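Side-chain contact in outer membrane protein SusF (Bacteroides thetaiotaomicron, PDB 4FE9), which binds starch at the cell surface through its carbohydrate-binding modules before the glycan is carried into the periplasm for degradation: residues Tyr103-Arg106 / Val110-Leu113. Sequence-based numbering, arbitrary orientation.
Sequences YKSR and VREL
Y103 and R111 lie flat against each other and run in opposite directions, the phenol reaching out to the strand while the arginine reaches back to the loop. R111 CD sits directly over the face, 3.6 Å from the centroid of the Y103 ring, in a CH-pi contact. The guanidinium continues past the ring toward Y103 CB, its plane tilted just 4° from that of the phenol, so the overlap with the ring belongs chiefly to the aliphatic part of the chain. A bend at chi2 (-66°) turns R111 along the phenol.

The two far ends are held unequally, the phenol end more firmly. Y103 OH donates to E112 O at 2.6 Å, in the carbonyl plane and on a lone pair, and accepts from water 1, which is itself held by E112 N. At the other end R111 NH2 makes a weak, bent bond to S105 OG (3.0 Å, 127°), while water 2 bridges R111 NE and S105 O. The serine hydroxyl has its stronger partner in N249.

Helix 92-102 ends in a Schellman motif at K104, and R111 also touches T99 of that helix. The contact joins the loop after helix 92-102 to the first residues of strand 111-122, across a short helix-to-strand connection in the N-terminal domain, consistent with an Ig-like (E-set) beta fold and away from the starch sites.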
loop_
_atom_site.group_PDB
_atom_site.type_symbol
_atom_site.label_atom_id
_atom_site.label_comp_id
_atom_site.label_asym_id
_atom_site.label_seq_id
_atom_site.Cartn_x
_atom_site.Cartn_y
_atom_site.Cartn_z
ATOM N N TYR A 103 -4.845 -17.222 -2.003
ATOM C CA TYR A 103 -4.464 -16.323 -3.084
ATOM C C TYR A 103 -5.067 -14.922 -2.932
ATOM O O TYR A 103 -4.941 -14.098 -3.823
ATOM C CB TYR A 103 -4.817 -16.923 -4.459
ATOM C CG TYR A 103 -3.883 -18.055 -4.888
ATOM C CD1 TYR A 103 -2.695 -17.778 -5.550
ATOM C CD2 TYR A 103 -4.143 -19.381 -4.514
ATOM C CE1 TYR A 103 -1.786 -18.798 -5.881
ATOM C CE2 TYR A 103 -3.262 -20.426 -4.877
ATOM C CZ TYR A 103 -2.068 -20.103 -5.544
ATOM O OH TYR A 103 -1.187 -21.090 -5.914
ATOM N N LYS A 104 -5.792 -14.703 -1.832
ATOM C CA LYS A 104 -6.578 -13.454 -1.615
ATOM C C LYS A 104 -7.367 -13.044 -2.851
ATOM O O LYS A 104 -7.353 -11.873 -3.238
ATOM C CB LYS A 104 -5.652 -12.303 -1.206
ATOM C CG LYS A 104 -4.935 -12.524 0.128
ATOM C CD LYS A 104 -5.800 -12.052 1.283
ATOM C CE LYS A 104 -5.127 -12.317 2.622
ATOM N NZ LYS A 104 -5.571 -13.616 3.161
ATOM N N SER A 105 -8.052 -14.002 -3.479
ATOM C CA SER A 105 -8.679 -13.735 -4.763
ATOM C C SER A 105 -9.779 -14.726 -5.082
ATOM O O SER A 105 -9.603 -15.962 -4.923
ATOM C CB SER A 105 -7.621 -13.738 -5.847
ATOM O OG SER A 105 -8.187 -13.723 -7.115
ATOM N N ARG A 106 -10.915 -14.209 -5.557
ATOM C CA ARG A 106 -11.928 -15.044 -6.116
ATOM C C ARG A 106 -11.800 -15.206 -7.619
ATOM O O ARG A 106 -12.648 -15.828 -8.240
ATOM C CB ARG A 106 -13.294 -14.542 -5.748
ATOM C CG ARG A 106 -13.400 -14.139 -4.252
ATOM C CD ARG A 106 -14.879 -13.995 -3.856
ATOM N NE ARG A 106 -15.522 -15.291 -3.825
ATOM C CZ ARG A 106 -16.814 -15.499 -3.602
ATOM N NH1 ARG A 106 -17.616 -14.491 -3.268
ATOM N NH2 ARG A 106 -17.309 -16.740 -3.689
ATOM N N VAL A 110 -6.816 -20.788 -12.808
ATOM C CA VAL A 110 -6.276 -22.073 -12.273
ATOM C C VAL A 110 -5.208 -21.840 -11.179
ATOM O O VAL A 110 -4.187 -21.193 -11.418
ATOM C CB VAL A 110 -5.695 -22.967 -13.392
ATOM C CG1 VAL A 110 -5.157 -24.256 -12.806
ATOM C CG2 VAL A 110 -6.767 -23.258 -14.444
ATOM N N ARG A 111 -5.508 -22.272 -9.959
ATOM C CA ARG A 111 -4.614 -22.028 -8.813
ATOM C C ARG A 111 -3.928 -23.326 -8.414
ATOM O O ARG A 111 -4.579 -24.339 -8.203
ATOM C CB ARG A 111 -5.412 -21.499 -7.595
ATOM C CG ARG A 111 -6.140 -20.187 -7.857
ATOM C CD ARG A 111 -5.147 -19.059 -8.095
ATOM N NE ARG A 111 -5.838 -17.771 -8.017
ATOM C CZ ARG A 111 -5.313 -16.617 -8.405
ATOM N NH1 ARG A 111 -4.089 -16.583 -8.961
ATOM N NH2 ARG A 111 -6.009 -15.485 -8.232
ATOM N N GLU A 112 -2.630 -23.263 -8.233
ATOM C CA GLU A 112 -1.895 -24.399 -7.729
ATOM C C GLU A 112 -1.990 -24.528 -6.180
ATOM O O GLU A 112 -1.862 -23.548 -5.441
ATOM C CB GLU A 112 -0.446 -24.294 -8.130
ATOM C CG GLU A 112 0.398 -25.361 -7.506
ATOM C CD GLU A 112 1.544 -25.779 -8.415
ATOM O OE1 GLU A 112 2.068 -24.895 -9.142
ATOM O OE2 GLU A 112 1.858 -26.999 -8.462
ATOM N N LEU A 113 -2.193 -25.759 -5.726
ATOM C CA LEU A 113 -2.152 -26.082 -4.326
ATOM C C LEU A 113 -1.088 -27.168 -4.097
ATOM O O LEU A 113 -1.217 -28.280 -4.593
ATOM C CB LEU A 113 -3.495 -26.613 -3.886
ATOM C CG LEU A 113 -4.705 -25.689 -4.053
ATOM C CD1 LEU A 113 -6.000 -26.474 -3.863
ATOM C CD2 LEU A 113 -4.591 -24.542 -3.033
HETATM O O HOH W 1 -1.241 -20.759 -8.957
HETATM O O HOH W 2 -8.633 -17.058 -7.316
#